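Local atomic coordinates of long form salivary protein D7L1 (Anopheles stephensi, PDB entry 3NHI), a protein that binds and sequesters mediators of the vertebrate host response, including cysteinyl leukotrienes, binds stable thromboxane A2 analogs, and thereby modulates blood feeding by female mosquitoes. Residues Trp3-Ala8 with Pro75-Ala80; Arg176-Thr181 with Asn256-His261; Asn67-Asp72 with Ala100-Lys105; Leu205-Ile210 with Glu225-Leu230. All blocks are in the same frame, centred on the assembly; numbering follows the deposited sequence.

How the interactions relate
The chain is mainly helical, and the four contacts fall into two groups. Interactions 1 and 3 lie on the same side of the chain's centre, their own centres 18 Å apart; 67-72 runs into helix 73-85, which carries 75-80. Both are near the bound hydroxyeicosatetraenoic acid: its nearest approach to the side chain of Q77 is about 9 Å and to that of F69 about 8 Å. Interactions 2 and 4, centres 16 Å apart, lie away from the annotated sites, and the segments of interaction 4 fall in sequence between those of interaction 2. The centres of interactions 2 and 3 are 42 Å apart, on opposite sides of the chain's centre.

Interaction 1 of 4, residues Trp3-Ala8 with Pro75-Ala80; sequences WKALDA and PVQYQA
The side-chain amide of Q77 pairs with both backbone polar groups of L6, joining the N-terminal segment to helix 73-85 in this all-helical protein of the odorant-binding family. The amide thus takes up both the N-H and the C=O of one residue, as a neighbouring strand would in a hydrogen-bonded antiparallel pair. From CB, which lies 4.1 Å from CZ3 of the W3 indole, the Q77 chain leaves with CG anti to the backbone N (chi1 -178°) and then bends at chi2. At the tip, CD lies 3.7 Å from L6 N. Q77 OE1 accepts from L6 N at 2.9 Å, in its carbonyl plane and on a lone pair. The same oxygen lies at the indole edge, 3.3 Å from W3 CH2, and also meets A5 CA. Q77 NE2 donates to L6 O over 3.0 Å, again on a lone pair and close to the amide plane, and it has a second acceptor in L130 O. L6 O in turn also receives H132 NE2, from the residue next to G133 of the leukotriene C4 site.

The indole and Q77 amide planes are inclined by 57°. W3 NE1 is hydrogen-bonded to Q60, while W3 CE3 rests 3.6 Å from V76 CG1. Farther along the helix the methyls of A5 and A80 press together, CB to CB, at a tight 3.5 Å.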
loop_
_atom_site.group_PDB
_atom_site.type_symbol
_atom_site.label_atom_id
_atom_site.label_comp_id
_atom_site.label_asym_id
_atom_site.label_seq_id
_atom_site.Cartn_x
_atom_site.Cartn_y
_atom_site.Cartn_z
ATOM N N TRP A 3 3.683 -10.471 16.200
ATOM C CA TRP A 3 3.059 -9.538 15.262
ATOM C C TRP A 3 3.700 -8.150 15.275
ATOM O O TRP A 3 3.940 -7.574 16.337
ATOM C CB TRP A 3 1.542 -9.445 15.491
ATOM C CG TRP A 3 0.860 -8.591 14.452
ATOM C CD1 TRP A 3 0.528 -8.957 13.179
ATOM C CD2 TRP A 3 0.461 -7.218 14.595
ATOM N NE1 TRP A 3 -0.064 -7.900 12.521
ATOM C CE2 TRP A 3 -0.113 -6.821 13.363
ATOM C CE3 TRP A 3 0.528 -6.288 15.642
ATOM C CZ2 TRP A 3 -0.621 -5.528 13.148
ATOM C CZ3 TRP A 3 0.025 -5.004 15.428
ATOM C CH2 TRP A 3 -0.539 -4.637 14.190
ATOM N N LYS A 4 3.957 -7.635 14.077
ATOM C CA LYS A 4 4.608 -6.332 13.900
ATOM C C LYS A 4 3.595 -5.214 13.617
ATOM O O LYS A 4 2.807 -5.290 12.672
ATOM C CB LYS A 4 5.655 -6.401 12.780
ATOM C CG LYS A 4 6.616 -5.217 12.771
ATOM C CD LYS A 4 7.645 -5.331 11.647
ATOM C CE LYS A 4 8.685 -4.218 11.708
ATOM N NZ LYS A 4 8.109 -2.841 11.618
ATOM N N ALA A 5 3.653 -4.168 14.434
ATOM C CA ALA A 5 2.811 -2.986 14.249
ATOM C C ALA A 5 3.041 -2.300 12.909
ATOM O O ALA A 5 4.132 -2.366 12.324
ATOM C CB ALA A 5 3.024 -2.006 15.371
ATOM N N LEU A 6 1.993 -1.648 12.425
ATOM C CA LEU A 6 2.013 -0.978 11.125
ATOM C C LEU A 6 2.350 0.500 11.260
ATOM O O LEU A 6 1.788 1.202 12.115
ATOM C CB LEU A 6 0.661 -1.147 10.422
ATOM C CG LEU A 6 0.254 -2.615 10.195
ATOM C CD1 LEU A 6 -1.145 -2.749 9.594
ATOM C CD2 LEU A 6 1.308 -3.399 9.377
ATOM N N ASP A 7 3.268 0.957 10.415
ATOM C CA ASP A 7 3.628 2.366 10.398
ATOM C C ASP A 7 2.658 3.209 9.567
ATOM O O ASP A 7 1.695 2.687 9.011
ATOM C CB ASP A 7 5.105 2.556 10.002
ATOM C CG ASP A 7 5.379 2.317 8.522
ATOM O OD1 ASP A 7 4.491 2.535 7.670
ATOM O OD2 ASP A 7 6.533 1.951 8.201
ATOM N N ALA A 8 2.903 4.514 9.492
ATOM C CA ALA A 8 1.951 5.387 8.798
ATOM C C ALA A 8 1.802 5.088 7.306
ATOM O O ALA A 8 0.684 5.175 6.768
ATOM C CB ALA A 8 2.312 6.850 9.020
ATOM N N PRO A 75 -3.162 -3.852 21.451
ATOM C CA PRO A 75 -2.151 -3.280 22.344
ATOM C C PRO A 75 -0.744 -3.230 21.730
ATOM O O PRO A 75 0.024 -2.332 22.065
ATOM C CB PRO A 75 -2.196 -4.212 23.565
ATOM C CG PRO A 75 -3.610 -4.705 23.573
ATOM C CD PRO A 75 -3.919 -4.937 22.113
ATOM N N VAL A 76 -0.408 -4.162 20.837
ATOM C CA VAL A 76 0.896 -4.130 20.169
ATOM C C VAL A 76 0.991 -2.892 19.266
ATOM O O VAL A 76 1.997 -2.174 19.279
ATOM C CB VAL A 76 1.162 -5.430 19.374
ATOM C CG1 VAL A 76 2.450 -5.333 18.571
ATOM C CG2 VAL A 76 1.209 -6.643 20.310
ATOM N N GLN A 77 -0.064 -2.646 18.489
ATOM C CA GLN A 77 -0.131 -1.468 17.636
ATOM C C GLN A 77 0.004 -0.200 18.472
ATOM O O GLN A 77 0.754 0.710 18.117
ATOM C CB GLN A 77 -1.449 -1.450 16.859
ATOM C CG GLN A 77 -1.588 -0.267 15.897
ATOM C CD GLN A 77 -0.633 -0.323 14.704
ATOM O OE1 GLN A 77 -0.131 -1.379 14.330
ATOM N NE2 GLN A 77 -0.392 0.828 14.097
ATOM N N TYR A 78 -0.736 -0.149 19.573
ATOM C CA TYR A 78 -0.635 0.964 20.511
ATOM C C TYR A 78 0.778 1.168 21.046
ATOM O O TYR A 78 1.310 2.278 20.995
ATOM C CB TYR A 78 -1.600 0.748 21.678
ATOM C CG TYR A 78 -1.370 1.670 22.863
ATOM C CD1 TYR A 78 -1.464 3.054 22.722
ATOM C CD2 TYR A 78 -1.085 1.154 24.125
ATOM C CE1 TYR A 78 -1.265 3.904 23.802
ATOM C CE2 TYR A 78 -0.887 2.004 25.225
ATOM C CZ TYR A 78 -0.983 3.371 25.043
ATOM O OH TYR A 78 -0.800 4.221 26.112
ATOM N N GLN A 79 1.379 0.108 21.570
ATOM C CA GLN A 79 2.681 0.229 22.231
ATOM C C GLN A 79 3.764 0.748 21.300
ATOM O O GLN A 79 4.656 1.473 21.733
ATOM C CB GLN A 79 3.113 -1.119 22.809
ATOM C CG GLN A 79 2.312 -1.547 24.018
ATOM C CD GLN A 79 2.628 -0.744 25.258
ATOM O OE1 GLN A 79 3.757 -0.289 25.445
ATOM N NE2 GLN A 79 1.634 -0.578 26.124
ATOM N N ALA A 80 3.681 0.394 20.022
ATOM C CA ALA A 80 4.725 0.768 19.066
ATOM C C ALA A 80 4.837 2.283 18.840
ATOM O O ALA A 80 5.905 2.775 18.463
ATOM C CB ALA A 80 4.498 0.051 17.750
#

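Interaction 2 of 4, residues Arg176-Thr181 with Asn256-His261. With SO4 (sulfate ion), chain D.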
loop_
_atom_site.group_PDB
_atom_site.type_symbol
_atom_site.label_atom_id
_atom_site.label_comp_id
_atom_site.label_asym_id
_atom_site.label_seq_id
_atom_site.Cartn_x
_atom_site.Cartn_y
_atom_site.Cartn_z
ATOM N N ARG A 176 16.145 8.339 -13.303
ATOM C CA ARG A 176 16.123 6.880 -13.352
ATOM C C ARG A 176 15.994 6.378 -14.783
ATOM O O ARG A 176 15.195 6.886 -15.558
ATOM C CB ARG A 176 14.969 6.350 -12.501
ATOM C CG ARG A 176 14.825 4.835 -12.502
ATOM C CD ARG A 176 13.767 4.374 -11.509
ATOM N NE ARG A 176 12.413 4.850 -11.811
ATOM C CZ ARG A 176 11.597 4.284 -12.698
ATOM N NH1 ARG A 176 11.995 3.229 -13.409
ATOM N NH2 ARG A 176 10.383 4.787 -12.891
ATOM N N ARG A 177 16.784 5.368 -15.124
ATOM C CA ARG A 177 16.641 4.708 -16.416
ATOM C C ARG A 177 16.638 3.191 -16.209
ATOM O O ARG A 177 16.709 2.706 -15.072
ATOM C CB ARG A 177 17.725 5.178 -17.405
ATOM C CG ARG A 177 17.626 6.665 -17.752
ATOM C CD ARG A 177 18.460 7.064 -18.943
ATOM N NE ARG A 177 17.897 6.592 -20.208
ATOM C CZ ARG A 177 18.386 6.908 -21.406
ATOM N NH1 ARG A 177 19.447 7.702 -21.514
ATOM N NH2 ARG A 177 17.813 6.430 -22.502
ATOM N N TYR A 178 16.558 2.450 -17.304
ATOM C CA TYR A 178 16.413 1.002 -17.230
ATOM C C TYR A 178 17.707 0.256 -17.534
ATOM O O TYR A 178 17.685 -0.933 -17.858
ATOM C CB TYR A 178 15.233 0.549 -18.105
ATOM C CG TYR A 178 13.916 0.914 -17.463
ATOM C CD1 TYR A 178 13.277 0.027 -16.608
ATOM C CD2 TYR A 178 13.341 2.171 -17.664
ATOM C CE1 TYR A 178 12.081 0.365 -15.986
ATOM C CE2 TYR A 178 12.142 2.521 -17.045
ATOM C CZ TYR A 178 11.520 1.607 -16.207
ATOM O OH TYR A 178 10.336 1.917 -15.573
ATOM N N LYS A 179 18.832 0.950 -17.380
ATOM C CA LYS A 179 20.139 0.335 -17.603
ATOM C C LYS A 179 20.365 -0.760 -16.567
ATOM O O LYS A 179 20.223 -0.530 -15.361
ATOM C CB LYS A 179 21.233 1.386 -17.504
ATOM C CG LYS A 179 22.643 0.858 -17.760
ATOM C CD LYS A 179 23.713 1.904 -17.447
ATOM C CE LYS A 179 23.653 3.080 -18.412
ATOM N NZ LYS A 179 24.155 2.704 -19.760
ATOM N N LEU A 180 20.687 -1.957 -17.048
ATOM C CA LEU A 180 20.911 -3.099 -16.168
ATOM C C LEU A 180 22.404 -3.293 -15.914
ATOM O O LEU A 180 23.148 -3.700 -16.809
ATOM C CB LEU A 180 20.279 -4.362 -16.757
ATOM C CG LEU A 180 18.777 -4.254 -17.073
ATOM C CD1 LEU A 180 18.301 -5.514 -17.796
ATOM C CD2 LEU A 180 17.949 -3.973 -15.813
ATOM N N THR A 181 22.833 -2.989 -14.694
ATOM C CA THR A 181 24.252 -3.044 -14.333
ATOM C C THR A 181 24.613 -4.231 -13.448
ATOM O O THR A 181 25.787 -4.558 -13.290
ATOM C CB THR A 181 24.660 -1.789 -13.569
ATOM O OG1 THR A 181 23.864 -1.705 -12.375
ATOM C CG2 THR A 181 24.456 -0.545 -14.432
ATOM N N ASN A 256 6.361 1.428 -18.916
ATOM C CA ASN A 256 5.194 2.294 -18.738
ATOM C C ASN A 256 4.424 1.948 -17.462
ATOM O O ASN A 256 3.986 2.844 -16.739
ATOM C CB ASN A 256 4.289 2.238 -19.973
ATOM C CG ASN A 256 4.950 2.834 -21.205
ATOM O OD1 ASN A 256 5.917 3.588 -21.103
ATOM N ND2 ASN A 256 4.415 2.507 -22.374
ATOM N N ALA A 257 4.280 0.654 -17.188
ATOM C CA ALA A 257 3.575 0.181 -15.992
ATOM C C ALA A 257 4.319 0.551 -14.712
ATOM O O ALA A 257 3.716 1.014 -13.746
ATOM C CB ALA A 257 3.378 -1.325 -16.067
ATOM N N PHE A 258 5.635 0.369 -14.729
ATOM C CA PHE A 258 6.487 0.629 -13.569
ATOM C C PHE A 258 6.598 2.136 -13.317
ATOM O O PHE A 258 6.574 2.575 -12.156
ATOM C CB PHE A 258 7.851 0.010 -13.859
ATOM C CG PHE A 258 8.723 -0.270 -12.658
ATOM C CD1 PHE A 258 8.319 -1.099 -11.604
ATOM C CD2 PHE A 258 10.019 0.216 -12.665
ATOM C CE1 PHE A 258 9.207 -1.397 -10.543
ATOM C CE2 PHE A 258 10.904 -0.066 -11.631
ATOM C CZ PHE A 258 10.506 -0.884 -10.566
ATOM N N ASP A 259 6.692 2.928 -14.388
ATOM C CA ASP A 259 6.720 4.388 -14.268
ATOM C C ASP A 259 5.395 4.904 -13.711
ATOM O O ASP A 259 5.384 5.790 -12.852
ATOM C CB ASP A 259 6.983 5.068 -15.624
ATOM C CG ASP A 259 8.381 4.819 -16.172
ATOM O OD1 ASP A 259 9.269 4.347 -15.433
ATOM O OD2 ASP A 259 8.596 5.150 -17.360
ATOM N N PHE A 260 4.279 4.341 -14.170
ATOM C CA PHE A 260 2.972 4.764 -13.641
ATOM C C PHE A 260 2.881 4.423 -12.156
ATOM O O PHE A 260 2.399 5.234 -11.361
ATOM C CB PHE A 260 1.826 4.134 -14.436
ATOM C CG PHE A 260 0.456 4.645 -14.062
ATOM C CD1 PHE A 260 0.237 5.996 -13.784
ATOM C CD2 PHE A 260 -0.620 3.780 -14.044
ATOM C CE1 PHE A 260 -1.046 6.471 -13.474
ATOM C CE2 PHE A 260 -1.906 4.239 -13.739
ATOM C CZ PHE A 260 -2.119 5.589 -13.460
ATOM N N HIS A 261 3.369 3.238 -11.775
ATOM C CA HIS A 261 3.373 2.906 -10.357
ATOM C C HIS A 261 4.335 3.800 -9.570
ATOM O O HIS A 261 4.045 4.140 -8.417
ATOM C CB HIS A 261 3.625 1.421 -10.096
ATOM C CG HIS A 261 3.036 0.929 -8.804
ATOM N ND1 HIS A 261 2.798 -0.407 -8.569
ATOM C CD2 HIS A 261 2.612 1.585 -7.693
ATOM C CE1 HIS A 261 2.280 -0.557 -7.361
ATOM N NE2 HIS A 261 2.154 0.636 -6.809
HETATM S S SO4 D . 15.601 3.503 -20.945
HETATM O O1 SO4 D . 16.107 2.157 -21.192
HETATM O O2 SO4 D . 16.015 3.943 -19.620
HETATM O O3 SO4 D . 14.143 3.500 -21.025
HETATM O O4 SO4 D . 16.142 4.410 -21.953
HETATM O O HOH W 1 11.887 6.306 -15.671
#
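Y178 and D259 meet tip to tip, the tyrosine hydroxyl donating to D259 OD1 at 2.7 Å, while R176 closes a three-residue polar cluster built around an Arg-Asp salt bridge. The cluster pins the loop between helices 155-163 and 184-196 to helix 251-266 in this helical fold of the odorant-binding type. R176 NH2 contacts D259 OD1 at 2.8 Å, and R176 NH1 donates to Y178 OH at 3.0 Å, almost straight at 172° and within the guanidinium plane. The phenol oxygen therefore accepts from the arginine and donates to the aspartate. The two donors come to D259 OD1 from opposite faces of the carboxylate: NH2 on the anti side, somewhat out of plane, and the hydroxyl from well above the plane. The guanidinium is turned 63° from the carboxylate, and the phenol ring 46°. A bend at chi3 turns R176 NE, which bonds to T293; NH2 has a second carboxylate partner in E262, so the arginine charge is probably shared between two carboxylates.

F258 packs against R176 and Y178. Its ring is nearly perpendicular to the guanidinium plane, with CD2 3.7 Å from R176 NH1, and its edge meets Y178 OH. At the other end of the tyrosine, a sulfate ion, probably from the crystallisation liquor, is held by K255, by R177 NH2 and by the backbone: Y178 N donates to sulfate O2 at 2.8 Å.

Interaction 3 of 4, residues Asn67-Asp72 with Ala100-Lys105; sequences NAFKSD and AAANAK
F69 brings ring atoms CD2 and CE2 against A102 and A104, CD2 reaching A102 CB at 3.7 Å and CE2 reaching A104 CA at 3.9 Å. The phenylalanine belongs to strand 68-69 of a small antiparallel hairpin, in which N67 and A68 form a G1 beta bulge opposite strand 62-63. The segment it meets is the end of helix 89-101 and the loop that follows, running nearly antiparallel to it at 164°. The F69 ring also touches L99 of helix 89-101 and L112 and A115 of helix 109-130. The hairpin, the helix end and helix 109-130 are thus brought together around one aromatic side chain.

At one end of the contact S71 CB rests 3.8 Å from A100 N and touches the A100 methyl. At the other, N67 reaches across, its CG anti to the backbone N (chi1 -175°): ND2 donates to K105 O at 2.9 Å, with the oxygen near the amide plane of N67 and the donor tilted from the carbonyl plane of K105. N67 OD1 is taken up by the hydroxyl of Y62, so both ends of this amide are engaged. K105 is itself positioned by an Asx turn, in which N103 OD1 accepts from K105 N at 2.9 Å with the donor well above the carbonyl plane.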
loop_
_atom_site.group_PDB
_atom_site.type_symbol
_atom_site.label_atom_id
_atom_site.label_comp_id
_atom_site.label_asym_id
_atom_site.label_seq_id
_atom_site.Cartn_x
_atom_site.Cartn_y
_atom_site.Cartn_z
ATOM N N ASN A 67 -9.807 -16.812 10.368
ATOM C CA ASN A 67 -11.155 -16.251 10.444
ATOM C C ASN A 67 -11.433 -15.716 11.849
ATOM O O ASN A 67 -12.406 -16.089 12.501
ATOM C CB ASN A 67 -12.220 -17.268 10.001
ATOM C CG ASN A 67 -13.618 -16.665 9.955
ATOM O OD1 ASN A 67 -13.789 -15.479 9.644
ATOM N ND2 ASN A 67 -14.623 -17.473 10.279
ATOM N N ALA A 68 -10.557 -14.829 12.307
ATOM C CA ALA A 68 -10.588 -14.368 13.688
ATOM C C ALA A 68 -10.218 -12.896 13.775
ATOM O O ALA A 68 -9.354 -12.426 13.034
ATOM C CB ALA A 68 -9.629 -15.195 14.544
ATOM N N PHE A 69 -10.882 -12.188 14.688
ATOM C CA PHE A 69 -10.432 -10.880 15.143
ATOM C C PHE A 69 -9.266 -11.090 16.100
ATOM O O PHE A 69 -9.328 -11.924 17.010
ATOM C CB PHE A 69 -11.573 -10.121 15.833
ATOM C CG PHE A 69 -12.642 -9.640 14.886
ATOM C CD1 PHE A 69 -12.418 -8.541 14.064
ATOM C CD2 PHE A 69 -13.876 -10.277 14.826
ATOM C CE1 PHE A 69 -13.397 -8.086 13.183
ATOM C CE2 PHE A 69 -14.868 -9.824 13.958
ATOM C CZ PHE A 69 -14.625 -8.729 13.134
ATOM N N LYS A 70 -8.191 -10.356 15.864
ATOM C CA LYS A 70 -6.951 -10.548 16.597
ATOM C C LYS A 70 -6.794 -9.485 17.677
ATOM O O LYS A 70 -6.013 -8.528 17.544
ATOM C CB LYS A 70 -5.778 -10.554 15.616
ATOM C CG LYS A 70 -5.903 -11.628 14.531
ATOM C CD LYS A 70 -5.827 -13.034 15.118
ATOM C CE LYS A 70 -4.419 -13.339 15.607
ATOM N NZ LYS A 70 -4.315 -14.684 16.247
ATOM N N SER A 71 -7.536 -9.664 18.765
ATOM C CA SER A 71 -7.644 -8.654 19.822
ATOM C C SER A 71 -6.298 -8.227 20.405
ATOM O O SER A 71 -6.095 -7.048 20.706
ATOM C CB SER A 71 -8.561 -9.145 20.953
ATOM O OG SER A 71 -7.983 -10.220 21.689
ATOM N N ASP A 72 -5.376 -9.172 20.553
ATOM C CA ASP A 72 -4.116 -8.868 21.218
ATOM C C ASP A 72 -3.167 -8.026 20.374
ATOM O O ASP A 72 -2.183 -7.489 20.884
ATOM C CB ASP A 72 -3.423 -10.145 21.707
ATOM C CG ASP A 72 -4.118 -10.792 22.909
ATOM O OD1 ASP A 72 -5.161 -10.304 23.396
ATOM O OD2 ASP A 72 -3.599 -11.823 23.363
ATOM N N ALA A 100 -12.359 -8.731 21.319
ATOM C CA ALA A 100 -12.410 -10.100 21.818
ATOM C C ALA A 100 -13.844 -10.636 21.906
ATOM O O ALA A 100 -14.062 -11.849 21.829
ATOM C CB ALA A 100 -11.693 -10.227 23.166
ATOM N N ALA A 101 -14.816 -9.740 22.070
ATOM C CA ALA A 101 -16.225 -10.146 22.128
ATOM C C ALA A 101 -16.829 -10.371 20.748
ATOM O O ALA A 101 -17.873 -11.009 20.627
ATOM C CB ALA A 101 -17.043 -9.101 22.867
ATOM N N ALA A 102 -16.180 -9.833 19.719
ATOM C CA ALA A 102 -16.756 -9.809 18.380
ATOM C C ALA A 102 -16.747 -11.194 17.741
ATOM O O ALA A 102 -15.766 -11.937 17.859
ATOM C CB ALA A 102 -16.019 -8.805 17.509
ATOM N N ASN A 103 -17.835 -11.517 17.040
ATOM C CA ASN A 103 -18.018 -12.822 16.402
ATOM C C ASN A 103 -17.908 -12.680 14.888
ATOM O O ASN A 103 -18.785 -12.098 14.246
ATOM C CB ASN A 103 -19.382 -13.409 16.792
ATOM C CG ASN A 103 -19.579 -14.843 16.317
ATOM O OD1 ASN A 103 -18.773 -15.400 15.568
ATOM N ND2 ASN A 103 -20.669 -15.449 16.763
ATOM N N ALA A 104 -16.820 -13.208 14.332
ATOM C CA ALA A 104 -16.557 -13.141 12.892
ATOM C C ALA A 104 -17.537 -13.982 12.085
ATOM O O ALA A 104 -17.737 -13.722 10.894
ATOM C CB ALA A 104 -15.135 -13.560 12.594
ATOM N N LYS A 105 -18.148 -14.972 12.732
ATOM C CA LYS A 105 -19.086 -15.890 12.063
ATOM C C LYS A 105 -18.451 -16.460 10.784
ATOM O O LYS A 105 -17.388 -17.075 10.856
ATOM C CB LYS A 105 -20.460 -15.227 11.848
ATOM C CG LYS A 105 -21.172 -14.892 13.151
ATOM C CD LYS A 105 -22.589 -14.385 12.939
ATOM C CE LYS A 105 -23.252 -14.117 14.275
ATOM N NZ LYS A 105 -24.632 -13.579 14.133
#

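Interaction 4 of 4, residues Leu205-Ile210 with Glu225-Leu230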
loop_
_atom_site.group_PDB
_atom_site.type_symbol
_atom_site.label_atom_id
_atom_site.label_comp_id
_atom_site.label_asym_id
_atom_site.label_seq_id
_atom_site.Cartn_x
_atom_site.Cartn_y
_atom_site.Cartn_z
ATOM N N LEU A 205 6.911 -13.711 -4.333
ATOM C CA LEU A 205 6.381 -12.994 -5.487
ATOM C C LEU A 205 4.860 -12.927 -5.509
ATOM O O LEU A 205 4.179 -13.910 -5.199
ATOM C CB LEU A 205 6.879 -13.694 -6.751
ATOM C CG LEU A 205 6.465 -13.148 -8.114
ATOM C CD1 LEU A 205 7.070 -11.768 -8.343
ATOM C CD2 LEU A 205 6.892 -14.129 -9.215
ATOM N N LYS A 206 4.339 -11.765 -5.898
ATOM C CA LYS A 206 2.907 -11.615 -6.130
ATOM C C LYS A 206 2.676 -11.355 -7.607
ATOM O O LYS A 206 2.670 -10.209 -8.065
ATOM C CB LYS A 206 2.334 -10.483 -5.268
ATOM C CG LYS A 206 2.607 -10.630 -3.774
ATOM C CD LYS A 206 1.850 -11.805 -3.176
ATOM C CE LYS A 206 2.009 -11.872 -1.665
ATOM N NZ LYS A 206 1.417 -10.658 -1.028
ATOM N N VAL A 207 2.500 -12.437 -8.365
ATOM C CA VAL A 207 2.331 -12.320 -9.817
ATOM C C VAL A 207 1.134 -11.421 -10.131
ATOM O O VAL A 207 1.194 -10.566 -11.024
ATOM C CB VAL A 207 2.153 -13.703 -10.480
ATOM C CG1 VAL A 207 1.934 -13.556 -11.986
ATOM C CG2 VAL A 207 3.372 -14.613 -10.209
ATOM N N ASP A 208 0.062 -11.573 -9.358
ATOM C CA ASP A 208 -1.161 -10.805 -9.612
ATOM C C ASP A 208 -0.955 -9.296 -9.465
ATOM O O ASP A 208 -1.632 -8.516 -10.127
ATOM C CB ASP A 208 -2.277 -11.249 -8.667
ATOM C CG ASP A 208 -2.847 -12.607 -9.008
ATOM O OD1 ASP A 208 -2.443 -13.226 -10.012
ATOM O OD2 ASP A 208 -3.738 -13.042 -8.253
ATOM N N GLU A 209 -0.029 -8.879 -8.603
ATOM C CA GLU A 209 0.220 -7.455 -8.401
ATOM C C GLU A 209 0.942 -6.838 -9.589
ATOM O O GLU A 209 0.651 -5.709 -9.988
ATOM C CB GLU A 209 1.002 -7.203 -7.109
ATOM C CG GLU A 209 0.214 -7.487 -5.840
ATOM C CD GLU A 209 -1.130 -6.770 -5.794
ATOM O OE1 GLU A 209 -2.066 -7.327 -5.189
ATOM O OE2 GLU A 209 -1.250 -5.653 -6.341
ATOM N N ILE A 210 1.887 -7.576 -10.155
ATOM C CA ILE A 210 2.556 -7.093 -11.365
ATOM C C ILE A 210 1.551 -7.040 -12.529
ATOM O O ILE A 210 1.505 -6.045 -13.265
ATOM C CB ILE A 210 3.819 -7.917 -11.680
ATOM C CG1 ILE A 210 4.817 -7.773 -10.518
ATOM C CG2 ILE A 210 4.441 -7.500 -13.014
ATOM C CD1 ILE A 210 6.108 -8.612 -10.664
ATOM N N GLU A 225 1.397 -13.064 -21.086
ATOM C CA GLU A 225 2.816 -12.824 -21.357
ATOM C C GLU A 225 3.552 -12.384 -20.096
ATOM O O GLU A 225 4.681 -12.793 -19.861
ATOM C CB GLU A 225 3.007 -11.773 -22.458
ATOM C CG GLU A 225 2.355 -12.120 -23.788
ATOM C CD GLU A 225 2.632 -13.540 -24.243
ATOM O OE1 GLU A 225 3.783 -13.821 -24.647
ATOM O OE2 GLU A 225 1.687 -14.368 -24.218
ATOM N N VAL A 226 2.897 -11.552 -19.288
ATOM C CA VAL A 226 3.469 -11.111 -18.015
ATOM C C VAL A 226 3.710 -12.343 -17.138
ATOM O O VAL A 226 4.798 -12.534 -16.599
ATOM C CB VAL A 226 2.553 -10.100 -17.299
ATOM C CG1 VAL A 226 3.106 -9.754 -15.910
ATOM C CG2 VAL A 226 2.380 -8.842 -18.149
ATOM N N ARG A 227 2.699 -13.204 -17.038
ATOM C CA ARG A 227 2.810 -14.430 -16.259
ATOM C C ARG A 227 3.921 -15.328 -16.775
ATOM O O ARG A 227 4.704 -15.853 -15.982
ATOM C CB ARG A 227 1.467 -15.163 -16.224
ATOM C CG ARG A 227 0.442 -14.411 -15.403
ATOM C CD ARG A 227 -0.898 -15.131 -15.233
ATOM N NE ARG A 227 -1.843 -14.215 -14.588
ATOM C CZ ARG A 227 -1.942 -14.004 -13.272
ATOM N NH1 ARG A 227 -1.186 -14.679 -12.417
ATOM N NH2 ARG A 227 -2.822 -13.126 -12.815
ATOM N N SER A 228 4.002 -15.478 -18.097
ATOM C CA SER A 228 5.029 -16.306 -18.738
ATOM C C SER A 228 6.448 -15.792 -18.472
ATOM O O SER A 228 7.361 -16.562 -18.185
ATOM C CB SER A 228 4.783 -16.375 -20.249
ATOM O OG SER A 228 5.840 -17.045 -20.913
ATOM N N VAL A 229 6.642 -14.483 -18.592
ATOM C CA VAL A 229 7.961 -13.887 -18.376
ATOM C C VAL A 229 8.415 -14.079 -16.925
ATOM O O VAL A 229 9.571 -14.430 -16.666
ATOM C CB VAL A 229 7.971 -12.399 -18.796
ATOM C CG1 VAL A 229 9.220 -11.699 -18.307
ATOM C CG2 VAL A 229 7.854 -12.281 -20.314
ATOM N N LEU A 230 7.502 -13.877 -15.980
ATOM C CA LEU A 230 7.839 -14.097 -14.578
ATOM C C LEU A 230 8.090 -15.577 -14.287
ATOM O O LEU A 230 9.042 -15.933 -13.578
ATOM C CB LEU A 230 6.741 -13.547 -13.668
ATOM C CG LEU A 230 6.564 -12.024 -13.691
ATOM C CD1 LEU A 230 5.282 -11.617 -12.980
ATOM C CD2 LEU A 230 7.775 -11.302 -13.087
HETATM O O HOH W 2 -1.616 -15.806 -10.146
#
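L230 projects its branched tip between V207 and I210, a helix-to-helix contact between 207-216 and 223-231 in this fold of the PBP/GOBP family. CD1 of L230 is the bump that enters this hollow: it lies 4.0 Å from V207 CG1 and 3.9 Å from I210 CD1, the leucine and isoleucine meeting tip to tip. L205, just before the helix, borders it more loosely, and Y241 of helix 238-246 touches both leucines. A turn earlier V226 fills the next space, its CG1 3.9 Å from I210 CG2; V226 also packs on V211, F214 and L250.

Beside this apolar row R227 runs extended from CG to NE across V207, so that the methyl CG1 fits against its CG and, at 3.3 Å, its NH1. The guanidinium then reaches D208 and grips a single carboxylate oxygen end-on with two nitrogens, the two planes inclined by 82°. NH2 also has a salt bridge to E223 on its own helix. D208 OD1 receives R227 NH2 at 2.8 Å from above the carboxylate plane and R227 NH1 at 3.1 Å nearly along its C-O axis.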